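VP4 CORE protein (Bluetongue virus, PDB 2JHP) acts as a multifunctional RNA-capping enzyme and is one of the five proteins that form the inner capsid of the virus. Local coordinates at residues 57-62 / 81-86; 118-123 / 472-477; 476-481 / 487-492. All blocks are in the same frame, centred on the assembly; numbering follows the deposited sequence.

Interaction 1. Residues 57-62 / 81-86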
loop_
_atom_site.group_PDB
_atom_site.type_symbol
_atom_site.label_atom_id
_atom_site.label_comp_id
_atom_site.label_asym_id
_atom_site.label_seq_id
_atom_site.Cartn_x
_atom_site.Cartn_y
_atom_site.Cartn_z
ATOM N N TRP A 57 -27.552 -4.179 -15.586
ATOM C CA TRP A 57 -26.745 -3.128 -14.956
ATOM C C TRP A 57 -25.246 -3.277 -15.244
ATOM O O TRP A 57 -24.720 -4.398 -15.283
ATOM C CB TRP A 57 -27.006 -3.088 -13.447
ATOM C CG TRP A 57 -28.473 -2.951 -13.094
ATOM C CD1 TRP A 57 -29.239 -3.848 -12.406
ATOM C CD2 TRP A 57 -29.340 -1.857 -13.428
ATOM N NE1 TRP A 57 -30.525 -3.377 -12.281
ATOM C CE2 TRP A 57 -30.616 -2.159 -12.903
ATOM C CE3 TRP A 57 -29.163 -0.648 -14.119
ATOM C CZ2 TRP A 57 -31.709 -1.299 -13.046
ATOM C CZ3 TRP A 57 -30.247 0.206 -14.259
ATOM C CH2 TRP A 57 -31.506 -0.124 -13.726
ATOM N N THR A 58 -24.569 -2.147 -15.459
ATOM C CA THR A 58 -23.121 -2.154 -15.699
ATOM C C THR A 58 -22.339 -2.318 -14.390
ATOM O O THR A 58 -22.828 -1.984 -13.301
ATOM C CB THR A 58 -22.618 -0.882 -16.418
ATOM O OG1 THR A 58 -22.730 0.241 -15.541
ATOM C CG2 THR A 58 -23.386 -0.615 -17.730
ATOM N N ILE A 59 -21.123 -2.832 -14.512
ATOM C CA ILE A 59 -20.231 -3.044 -13.377
ATOM C C ILE A 59 -20.059 -1.788 -12.491
ATOM O O ILE A 59 -20.271 -1.849 -11.276
ATOM C CB ILE A 59 -18.860 -3.657 -13.833
ATOM C CG1 ILE A 59 -17.866 -3.690 -12.677
ATOM C CG2 ILE A 59 -18.250 -2.893 -14.992
ATOM C CD1 ILE A 59 -18.207 -4.662 -11.641
ATOM N N ARG A 60 -19.703 -0.667 -13.112
ATOM C CA ARG A 60 -19.521 0.611 -12.434
ATOM C C ARG A 60 -20.787 1.113 -11.761
ATOM O O ARG A 60 -20.710 1.784 -10.725
ATOM C CB ARG A 60 -19.046 1.672 -13.426
ATOM C CG ARG A 60 -17.587 1.547 -13.844
ATOM C CD ARG A 60 -17.244 2.677 -14.759
ATOM N NE ARG A 60 -16.964 3.907 -14.030
ATOM C CZ ARG A 60 -17.359 5.115 -14.416
ATOM N NH1 ARG A 60 -18.086 5.268 -15.517
ATOM N NH2 ARG A 60 -17.036 6.173 -13.687
ATOM N N GLN A 61 -21.942 0.823 -12.367
ATOM C CA GLN A 61 -23.226 1.161 -11.765
ATOM C C GLN A 61 -23.381 0.368 -10.487
ATOM O O GLN A 61 -23.649 0.944 -9.426
ATOM C CB GLN A 61 -24.390 0.901 -12.716
ATOM C CG GLN A 61 -24.561 1.995 -13.736
ATOM C CD GLN A 61 -25.789 1.812 -14.636
ATOM O OE1 GLN A 61 -26.053 0.713 -15.144
ATOM N NE2 GLN A 61 -26.531 2.902 -14.847
ATOM N N LEU A 62 -23.168 -0.944 -10.583
ATOM C CA LEU A 62 -23.285 -1.817 -9.411
ATOM C C LEU A 62 -22.231 -1.516 -8.345
ATOM O O LEU A 62 -22.521 -1.578 -7.153
ATOM C CB LEU A 62 -23.300 -3.303 -9.807
ATOM C CG LEU A 62 -24.570 -3.813 -10.506
ATOM C CD1 LEU A 62 -24.477 -5.294 -10.867
ATOM C CD2 LEU A 62 -25.817 -3.557 -9.668
ATOM N N ILE A 81 -19.730 -6.281 -18.772
ATOM C CA ILE A 81 -18.661 -7.266 -18.897
ATOM C C ILE A 81 -19.100 -8.585 -18.253
ATOM O O ILE A 81 -20.142 -8.648 -17.589
ATOM C CB ILE A 81 -17.338 -6.776 -18.215
ATOM C CG1 ILE A 81 -17.553 -6.495 -16.723
ATOM C CG2 ILE A 81 -16.756 -5.547 -18.929
ATOM C CD1 ILE A 81 -16.268 -6.443 -15.916
ATOM N N ILE A 82 -18.309 -9.634 -18.464
ATOM C CA ILE A 82 -18.464 -10.874 -17.714
ATOM C C ILE A 82 -17.582 -10.741 -16.464
ATOM O O ILE A 82 -16.371 -10.997 -16.503
ATOM C CB ILE A 82 -18.120 -12.125 -18.577
ATOM C CG1 ILE A 82 -19.058 -12.204 -19.788
ATOM C CG2 ILE A 82 -18.244 -13.398 -17.759
ATOM C CD1 ILE A 82 -18.698 -13.258 -20.813
ATOM N N LYS A 83 -18.201 -10.309 -15.366
ATOM C CA LYS A 83 -17.479 -9.945 -14.146
ATOM C C LYS A 83 -16.983 -11.153 -13.364
ATOM O O LYS A 83 -17.775 -12.018 -13.007
ATOM C CB LYS A 83 -18.370 -9.078 -13.240
ATOM C CG LYS A 83 -17.769 -8.739 -11.873
ATOM C CD LYS A 83 -16.573 -7.787 -11.980
ATOM C CE LYS A 83 -15.859 -7.622 -10.641
ATOM N NZ LYS A 83 -14.748 -8.596 -10.424
ATOM N N THR A 84 -15.681 -11.191 -13.079
ATOM C CA THR A 84 -15.092 -12.217 -12.214
ATOM C C THR A 84 -15.682 -12.126 -10.806
ATOM O O THR A 84 -15.797 -11.036 -10.239
ATOM C CB THR A 84 -13.551 -12.091 -12.134
ATOM O OG1 THR A 84 -13.000 -12.074 -13.453
ATOM C CG2 THR A 84 -12.946 -13.258 -11.365
ATOM N N VAL A 85 -16.061 -13.280 -10.259
ATOM C CA VAL A 85 -16.681 -13.369 -8.935
ATOM C C VAL A 85 -15.727 -12.909 -7.826
ATOM O O VAL A 85 -14.608 -13.410 -7.712
ATOM C CB VAL A 85 -17.247 -14.802 -8.692
ATOM C CG1 VAL A 85 -17.326 -15.141 -7.237
ATOM C CG2 VAL A 85 -18.624 -14.928 -9.312
ATOM N N ASP A 86 -16.171 -11.924 -7.044
ATOM C CA ASP A 86 -15.388 -11.367 -5.931
ATOM C C ASP A 86 -15.110 -12.390 -4.832
ATOM O O ASP A 86 -13.966 -12.569 -4.423
ATOM C CB ASP A 86 -16.095 -10.150 -5.312
ATOM C CG ASP A 86 -16.075 -8.925 -6.213
ATOM O OD1 ASP A 86 -17.004 -8.099 -6.084
ATOM O OD2 ASP A 86 -15.146 -8.779 -7.040
#

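Interaction 2. Residues 118-123 / 472-477. With SAH (S-adenosyl-L-homocysteine), chain B; GUN (guanine), chain E.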
loop_
_atom_site.group_PDB
_atom_site.type_symbol
_atom_site.label_atom_id
_atom_site.label_comp_id
_atom_site.label_asym_id
_atom_site.label_seq_id
_atom_site.Cartn_x
_atom_site.Cartn_y
_atom_site.Cartn_z
ATOM N N GLY A 118 -5.892 -1.122 -2.219
ATOM C CA GLY A 118 -4.612 -0.430 -2.094
ATOM C C GLY A 118 -3.695 -0.550 -3.300
ATOM O O GLY A 118 -2.992 0.397 -3.622
ATOM N N ASP A 119 -3.709 -1.710 -3.958
ATOM C CA ASP A 119 -2.837 -1.995 -5.102
ATOM C C ASP A 119 -3.237 -1.226 -6.347
ATOM O O ASP A 119 -2.390 -0.861 -7.158
ATOM C CB ASP A 119 -2.844 -3.490 -5.452
ATOM C CG ASP A 119 -2.046 -4.348 -4.469
ATOM O OD1 ASP A 119 -1.594 -3.870 -3.404
ATOM O OD2 ASP A 119 -1.897 -5.542 -4.779
ATOM N N ALA A 120 -4.537 -1.024 -6.508
ATOM C CA ALA A 120 -5.049 -0.271 -7.621
ATOM C C ALA A 120 -4.622 1.188 -7.484
ATOM O O ALA A 120 -4.147 1.783 -8.441
ATOM C CB ALA A 120 -6.538 -0.409 -7.698
ATOM N N LEU A 121 -4.744 1.746 -6.287
ATOM C CA LEU A 121 -4.274 3.098 -6.024
ATOM C C LEU A 121 -2.761 3.230 -6.139
ATOM O O LEU A 121 -2.265 4.269 -6.547
ATOM C CB LEU A 121 -4.717 3.570 -4.641
ATOM C CG LEU A 121 -6.212 3.717 -4.364
ATOM C CD1 LEU A 121 -6.425 4.468 -3.036
ATOM C CD2 LEU A 121 -6.941 4.422 -5.500
ATOM N N ARG A 122 -2.025 2.188 -5.766
ATOM C CA ARG A 122 -0.580 2.273 -5.776
ATOM C C ARG A 122 -0.034 2.168 -7.191
ATOM O O ARG A 122 0.982 2.792 -7.512
ATOM C CB ARG A 122 0.048 1.210 -4.887
ATOM C CG ARG A 122 1.428 1.617 -4.353
ATOM C CD ARG A 122 2.056 0.586 -3.416
ATOM N NE ARG A 122 1.210 0.353 -2.252
ATOM C CZ ARG A 122 0.371 -0.666 -2.146
ATOM N NH1 ARG A 122 0.293 -1.539 -3.137
ATOM N NH2 ARG A 122 -0.382 -0.799 -1.062
ATOM N N ASN A 123 -0.704 1.388 -8.040
ATOM C CA ASN A 123 -0.267 1.248 -9.418
ATOM C C ASN A 123 -0.431 2.535 -10.170
ATOM O O ASN A 123 0.462 2.924 -10.867
ATOM C CB ASN A 123 -0.938 0.063 -10.110
ATOM C CG ASN A 123 -0.506 -1.287 -9.510
ATOM O OD1 ASN A 123 0.412 -1.369 -8.679
ATOM N ND2 ASN A 123 -1.179 -2.351 -9.931
ATOM N N GLY A 472 -15.371 6.102 -4.982
ATOM C CA GLY A 472 -15.428 7.141 -6.004
ATOM C C GLY A 472 -14.105 7.249 -6.736
ATOM O O GLY A 472 -14.064 7.311 -7.967
ATOM N N ALA A 473 -13.025 7.236 -5.963
ATOM C CA ALA A 473 -11.674 7.356 -6.476
ATOM C C ALA A 473 -11.344 6.240 -7.445
ATOM O O ALA A 473 -10.732 6.488 -8.486
ATOM C CB ALA A 473 -10.687 7.376 -5.340
ATOM N N ILE A 474 -11.757 5.020 -7.115
ATOM C CA ILE A 474 -11.499 3.869 -7.971
ATOM C C ILE A 474 -12.319 3.957 -9.266
ATOM O O ILE A 474 -11.801 3.739 -10.353
ATOM C CB ILE A 474 -11.758 2.543 -7.225
ATOM C CG1 ILE A 474 -10.703 2.319 -6.120
ATOM C CG2 ILE A 474 -11.847 1.368 -8.197
ATOM C CD1 ILE A 474 -9.332 1.737 -6.562
ATOM N N LEU A 475 -13.594 4.296 -9.128
ATOM C CA LEU A 475 -14.501 4.445 -10.251
ATOM C C LEU A 475 -14.056 5.563 -11.196
ATOM O O LEU A 475 -14.224 5.466 -12.415
ATOM C CB LEU A 475 -15.907 4.726 -9.719
ATOM C CG LEU A 475 -16.911 3.573 -9.600
ATOM C CD1 LEU A 475 -16.375 2.225 -10.088
ATOM C CD2 LEU A 475 -17.465 3.477 -8.204
ATOM N N PHE A 476 -13.498 6.624 -10.623
ATOM C CA PHE A 476 -12.895 7.682 -11.401
ATOM C C PHE A 476 -11.740 7.144 -12.249
ATOM O O PHE A 476 -11.652 7.447 -13.439
ATOM C CB PHE A 476 -12.406 8.806 -10.494
ATOM C CG PHE A 476 -11.939 10.020 -11.243
ATOM C CD1 PHE A 476 -12.861 10.927 -11.766
ATOM C CD2 PHE A 476 -10.584 10.254 -11.444
ATOM C CE1 PHE A 476 -12.443 12.048 -12.452
ATOM C CE2 PHE A 476 -10.161 11.371 -12.129
ATOM C CZ PHE A 476 -11.095 12.272 -12.633
ATOM N N LEU A 477 -10.877 6.341 -11.634
ATOM C CA LEU A 477 -9.716 5.779 -12.323
ATOM C C LEU A 477 -10.106 4.690 -13.292
ATOM O O LEU A 477 -9.468 4.543 -14.317
ATOM C CB LEU A 477 -8.656 5.262 -11.325
ATOM C CG LEU A 477 -7.994 6.323 -10.442
ATOM C CD1 LEU A 477 -7.350 5.730 -9.193
ATOM C CD2 LEU A 477 -7.000 7.121 -11.266
HETATM N N SAH B . 2.235 3.484 2.173
HETATM C CA SAH B . 2.186 1.988 2.156
HETATM C CB SAH B . 2.132 1.325 3.536
HETATM C CG SAH B . 1.555 2.077 4.721
HETATM S SD SAH B . 1.931 1.205 6.267
HETATM C C SAH B . 1.090 1.445 1.252
HETATM O O SAH B . 0.882 1.954 0.148
HETATM O OXT SAH B . 0.417 0.470 1.583
HETATM C "C5'" SAH B . 2.136 2.796 7.117
HETATM C "C4'" SAH B . 3.592 3.162 7.349
HETATM O "O4'" SAH B . 3.769 4.564 7.312
HETATM C "C3'" SAH B . 4.107 2.681 8.703
HETATM O "O3'" SAH B . 5.407 2.159 8.482
HETATM C "C2'" SAH B . 4.212 3.947 9.540
HETATM O "O2'" SAH B . 5.276 3.917 10.452
HETATM C "C1'" SAH B . 4.470 5.007 8.469
HETATM N N9 SAH B . 4.075 6.369 8.892
HETATM C C8 SAH B . 2.992 6.728 9.660
HETATM N N7 SAH B . 3.000 8.077 9.819
HETATM C C5 SAH B . 4.070 8.586 9.165
HETATM C C6 SAH B . 4.552 9.887 8.992
HETATM N N6 SAH B . 3.909 10.919 9.534
HETATM N N1 SAH B . 5.693 10.108 8.244
HETATM C C2 SAH B . 6.359 9.040 7.668
HETATM N N3 SAH B . 5.886 7.750 7.836
HETATM C C4 SAH B . 4.759 7.521 8.574
HETATM N N9 GUN E . -2.399 -2.580 1.016
HETATM C C8 GUN E . -1.425 -2.511 1.924
HETATM N N7 GUN E . -1.892 -1.911 3.023
HETATM C C5 GUN E . -3.172 -1.598 2.820
HETATM C C6 GUN E . -4.146 -0.974 3.601
HETATM O O6 GUN E . -3.887 -0.586 4.739
HETATM N N1 GUN E . -5.432 -0.792 3.076
HETATM C C2 GUN E . -5.693 -1.243 1.773
HETATM N N2 GUN E . -6.893 -1.090 1.246
HETATM N N3 GUN E . -4.729 -1.839 1.049
HETATM C C4 GUN E . -3.492 -2.026 1.537
#

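Interaction 3. Residues 476-481 / 487-492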
loop_
_atom_site.group_PDB
_atom_site.type_symbol
_atom_site.label_atom_id
_atom_site.label_comp_id
_atom_site.label_asym_id
_atom_site.label_seq_id
_atom_site.Cartn_x
_atom_site.Cartn_y
_atom_site.Cartn_z
ATOM N N PHE A 476 -13.498 6.624 -10.623
ATOM C CA PHE A 476 -12.895 7.682 -11.401
ATOM C C PHE A 476 -11.740 7.144 -12.249
ATOM O O PHE A 476 -11.652 7.447 -13.439
ATOM C CB PHE A 476 -12.406 8.806 -10.494
ATOM C CG PHE A 476 -11.939 10.020 -11.243
ATOM C CD1 PHE A 476 -12.861 10.927 -11.766
ATOM C CD2 PHE A 476 -10.584 10.254 -11.444
ATOM C CE1 PHE A 476 -12.443 12.048 -12.452
ATOM C CE2 PHE A 476 -10.161 11.371 -12.129
ATOM C CZ PHE A 476 -11.095 12.272 -12.633
ATOM N N LEU A 477 -10.877 6.341 -11.634
ATOM C CA LEU A 477 -9.716 5.779 -12.323
ATOM C C LEU A 477 -10.106 4.690 -13.292
ATOM O O LEU A 477 -9.468 4.543 -14.317
ATOM C CB LEU A 477 -8.656 5.262 -11.325
ATOM C CG LEU A 477 -7.994 6.323 -10.442
ATOM C CD1 LEU A 477 -7.350 5.730 -9.193
ATOM C CD2 LEU A 477 -7.000 7.121 -11.266
ATOM N N MET A 478 -11.141 3.922 -12.978
ATOM C CA MET A 478 -11.689 3.002 -13.963
ATOM C C MET A 478 -12.015 3.779 -15.263
ATOM O O MET A 478 -11.714 3.336 -16.378
ATOM C CB MET A 478 -12.932 2.284 -13.448
ATOM C CG MET A 478 -12.608 1.093 -12.586
ATOM S SD MET A 478 -14.079 0.180 -12.094
ATOM C CE MET A 478 -13.387 -0.953 -10.898
ATOM N N TRP A 479 -12.591 4.963 -15.077
ATOM C CA TRP A 479 -13.162 5.771 -16.143
ATOM C C TRP A 479 -12.118 6.542 -16.950
ATOM O O TRP A 479 -12.214 6.611 -18.168
ATOM C CB TRP A 479 -14.180 6.716 -15.507
ATOM C CG TRP A 479 -14.850 7.692 -16.396
ATOM C CD1 TRP A 479 -15.364 7.463 -17.625
ATOM C CD2 TRP A 479 -15.131 9.057 -16.084
ATOM N NE1 TRP A 479 -15.931 8.614 -18.125
ATOM C CE2 TRP A 479 -15.802 9.608 -17.193
ATOM C CE3 TRP A 479 -14.866 9.876 -14.976
ATOM C CZ2 TRP A 479 -16.213 10.943 -17.232
ATOM C CZ3 TRP A 479 -15.274 11.202 -15.011
ATOM C CH2 TRP A 479 -15.932 11.724 -16.134
ATOM N N ARG A 480 -11.130 7.105 -16.253
ATOM C CA ARG A 480 -10.084 7.935 -16.847
ATOM C C ARG A 480 -8.852 7.124 -17.291
ATOM O O ARG A 480 -8.232 7.439 -18.313
ATOM C CB ARG A 480 -9.680 9.052 -15.869
ATOM C CG ARG A 480 -8.561 9.989 -16.348
ATOM C CD ARG A 480 -9.080 11.310 -16.867
ATOM N NE ARG A 480 -9.145 12.340 -15.827
ATOM C CZ ARG A 480 -9.876 13.454 -15.915
ATOM N NH1 ARG A 480 -10.625 13.694 -16.994
ATOM N NH2 ARG A 480 -9.864 14.329 -14.921
ATOM N N TYR A 481 -8.498 6.090 -16.533
ATOM C CA TYR A 481 -7.334 5.268 -16.860
ATOM C C TYR A 481 -7.666 3.777 -16.921
ATOM O O TYR A 481 -7.261 3.016 -16.046
ATOM C CB TYR A 481 -6.204 5.514 -15.864
ATOM C CG TYR A 481 -5.736 6.946 -15.787
ATOM C CD1 TYR A 481 -6.164 7.781 -14.763
ATOM C CD2 TYR A 481 -4.853 7.464 -16.737
ATOM C CE1 TYR A 481 -5.732 9.097 -14.675
ATOM C CE2 TYR A 481 -4.411 8.791 -16.667
ATOM C CZ TYR A 481 -4.858 9.603 -15.628
ATOM O OH TYR A 481 -4.428 10.910 -15.550
ATOM N N LYS A 487 -11.965 -2.606 -15.269
ATOM C CA LYS A 487 -13.356 -2.717 -14.829
ATOM C C LYS A 487 -13.563 -3.917 -13.905
ATOM O O LYS A 487 -14.384 -3.867 -12.983
ATOM C CB LYS A 487 -14.295 -2.836 -16.034
ATOM C CG LYS A 487 -15.162 -1.617 -16.296
ATOM C CD LYS A 487 -14.588 -0.698 -17.351
ATOM C CE LYS A 487 -15.695 0.123 -18.020
ATOM N NZ LYS A 487 -16.430 -0.658 -19.076
ATOM N N ASP A 488 -12.797 -4.979 -14.164
ATOM C CA ASP A 488 -12.942 -6.281 -13.513
ATOM C C ASP A 488 -12.301 -6.383 -12.101
ATOM O O ASP A 488 -12.430 -7.402 -11.405
ATOM C CB ASP A 488 -12.375 -7.343 -14.452
ATOM C CG ASP A 488 -12.869 -8.718 -14.136
ATOM O OD1 ASP A 488 -14.085 -8.911 -13.999
ATOM O OD2 ASP A 488 -12.027 -9.612 -14.025
ATOM N N LEU A 489 -11.623 -5.314 -11.689
ATOM C CA LEU A 489 -11.004 -5.209 -10.368
ATOM C C LEU A 489 -11.875 -5.769 -9.240
ATOM O O LEU A 489 -13.012 -5.327 -9.033
ATOM C CB LEU A 489 -10.676 -3.747 -10.048
ATOM C CG LEU A 489 -9.949 -3.496 -8.722
ATOM C CD1 LEU A 489 -8.524 -4.054 -8.766
ATOM C CD2 LEU A 489 -9.924 -2.011 -8.385
ATOM N N THR A 490 -11.330 -6.745 -8.524
ATOM C CA THR A 490 -11.975 -7.269 -7.344
ATOM C C THR A 490 -11.568 -6.398 -6.167
ATOM O O THR A 490 -10.379 -6.304 -5.818
ATOM C CB THR A 490 -11.603 -8.741 -7.116
ATOM O OG1 THR A 490 -12.215 -9.520 -8.145
ATOM C CG2 THR A 490 -12.086 -9.244 -5.746
ATOM N N TYR A 491 -12.561 -5.743 -5.578
ATOM C CA TYR A 491 -12.345 -4.934 -4.399
ATOM C C TYR A 491 -13.663 -4.742 -3.655
ATOM O O TYR A 491 -14.732 -5.092 -4.145
ATOM C CB TYR A 491 -11.698 -3.596 -4.757
ATOM C CG TYR A 491 -12.648 -2.622 -5.380
ATOM C CD1 TYR A 491 -13.075 -1.502 -4.678
ATOM C CD2 TYR A 491 -13.145 -2.826 -6.661
ATOM C CE1 TYR A 491 -13.958 -0.600 -5.243
ATOM C CE2 TYR A 491 -14.028 -1.943 -7.226
ATOM C CZ TYR A 491 -14.430 -0.822 -6.521
ATOM O OH TYR A 491 -15.313 0.072 -7.093
ATOM N N ASP A 492 -13.562 -4.168 -2.468
ATOM C CA ASP A 492 -14.677 -4.064 -1.569
ATOM C C ASP A 492 -15.054 -2.587 -1.431
ATOM O O ASP A 492 -14.340 -1.801 -0.805
ATOM C CB ASP A 492 -14.293 -4.741 -0.238
ATOM C CG ASP A 492 -15.278 -4.489 0.878
ATOM O OD1 ASP A 492 -16.352 -3.876 0.671
ATOM O OD2 ASP A 492 -14.951 -4.915 2.003
#

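Interaction 1. Residues 57-62 / 81-86
I59 reaches two side chains of the 81-86 segment with two different branches, and the contact between the segments is wholly apolar. Its CG1 lies anti to the backbone N (chi1 172°) and carries CD1 outward onto the aliphatic part of K83, where CD1 and K83 CD stand 3.5 Å apart. The two chains cross at about a right angle, so that the methyl rests against the side of the lysine's methylene run, with CG and CE of K83 a little further off. The other branch, CG2, turns to I81 and lies 4.1 Å from I81 CG1.

The polar end of K83 is engaged separately. K83 bends at chi2 (69°) and again at chi4, and this turns NZ back along its own strand, where it donates to T84 O at 2.7 Å, in the carbonyl plane and on a lone pair. The same ammonium forms a weaker salt bridge with D86 OD2 at 3.4 Å and also donates to D488 O. D86 is itself held through OD1 by R63, further along the helix that bears I59.

In the fold, helix 59-64 links strand 48-51 to strand 67-71 of a five-stranded parallel sheet, whereas strand 82-84 belongs to a small antiparallel hairpin with 75-77. The contact therefore lays the start of the helix against that hairpin.

Hydrogen bonds within 57-62 fix the helix start. T58 is the N-cap, and with Q61 it forms a capping box. T58 N donates almost straight (172°) to Q61 OE1 at 3.2 Å, while Q61 N returns a weak bond to T58 OG1 at 3.3 Å. The first helical turn is closed by L62 N on T58 O, 2.9 Å away.

Interaction 2. Residues 118-123 / 472-477
I474 sends its CD1 methyl from helix 470-480 against A120 and L121 of helix 114-128. At its CB the chain forks. CG2 turns toward the loop that follows its own helix and packs on Y491 and L489. CG1 stands beside the backbone N (chi1 -69°) and takes CD1 toward the partner helix. That terminal methyl has two neighbours there, A120 CB at 3.7 Å and L121 CD2, also at 3.7 Å. L121 CD2 is in turn 3.9 Å from L477 CD1, one helical turn further on, and L121 lies across both I474 and L477 at about a right angle.

The segment axes cross at 51° and approach to 10.8 Å. This pairing belongs to a Rossmann-like methyltransferase fold, whose seven-stranded sheet has the order 3-2-1-4-5-7-6: helix 114-128 leads into the first strand, and helix 470-480 joins the sixth to the seventh. V501, on that seventh strand, touches both L121 and A473.

Another side of helix 114-128 serves the ligands. R122 bends at chi3 and turns its guanidinium edge to the carboxylate of S-adenosylhomocysteine. NE donates to O of that ligand at 2.9 Å, close to straight at 162°, and NH2 donates to its OXT at 3.0 Å, with a weak second bond to O. Meanwhile R122 NH1 grips D119 OD1 at 3.0 Å, within the guanidinium plane but from above the carboxylate plane. This second-shell salt bridge would restrain the rotation of the group. Guanine is met by the backbone of G118, whose CA lies 3.4 Å from guanine N3.

Interaction 3. Residues 476-481 / 487-492
M478, near the end of helix 470-480, plugs into the returning loop formed by K487, L489 and Y491. The setting is the helix-and-loop connection between two neighbouring antiparallel strands of the methyltransferase sheet, 466-469 and 499-503: the chain leaves the helix, doubles back and packs on the helix it has just left.

In sequence order, F476 contributes its carbonyl, which accepts R480 N at 2.9 Å and keeps the last turn helical. L477 follows and points into the neighbouring helix 114-128.

M478 supplies the side chain that crosses to the loop. Its CG lies beside the backbone N, and beyond CG the chain is fully extended (chi2 -175°, chi3 -171°), so SD and CE are delivered well clear of the helix. SD passes 4.0 Å from K487 CA. The terminal methyl is clasped on several sides: CE lies 3.7 Å from K487 O, 4.0 Å from L489 CB and 3.9 Å from Y491 CE2. The tyrosine comes from the opposite direction, and the methyl meets its ring obliquely. L489 O lies at the edge of that same ring, in its plane, and accepts a hydrogen bond from R63.

W479 points away from the loop and donates through NE1 to S593 O. Y481 is the first residue to leave helical geometry, although its N still reaches L477 O at 2.9 Å. Over one face of its ring sits R480 CG, 3.4 Å above the plane and displaced toward the rim.

From the N terminus, interaction 1 closes a short loop between residues 57 and 86, within the region of the five-stranded parallel sheet. Interaction 2 opens only after that loop is complete and closes a very long one, bringing helix 114-128 to helix 470-480 across some 350 residues. Interaction 3 starts on F476 and L477, where interaction 2 ends, and closes a short loop, with five residues between its segments; none of the three encloses another. In space they form a chain of contacts. T84 OG1 and D488 OD2 join interactions 1 and 3 by a probable hydrogen bond, coupling the N-terminal hairpin to the methyltransferase fold, and L489 CD2 packs on A120 CB between interactions 3 and 2.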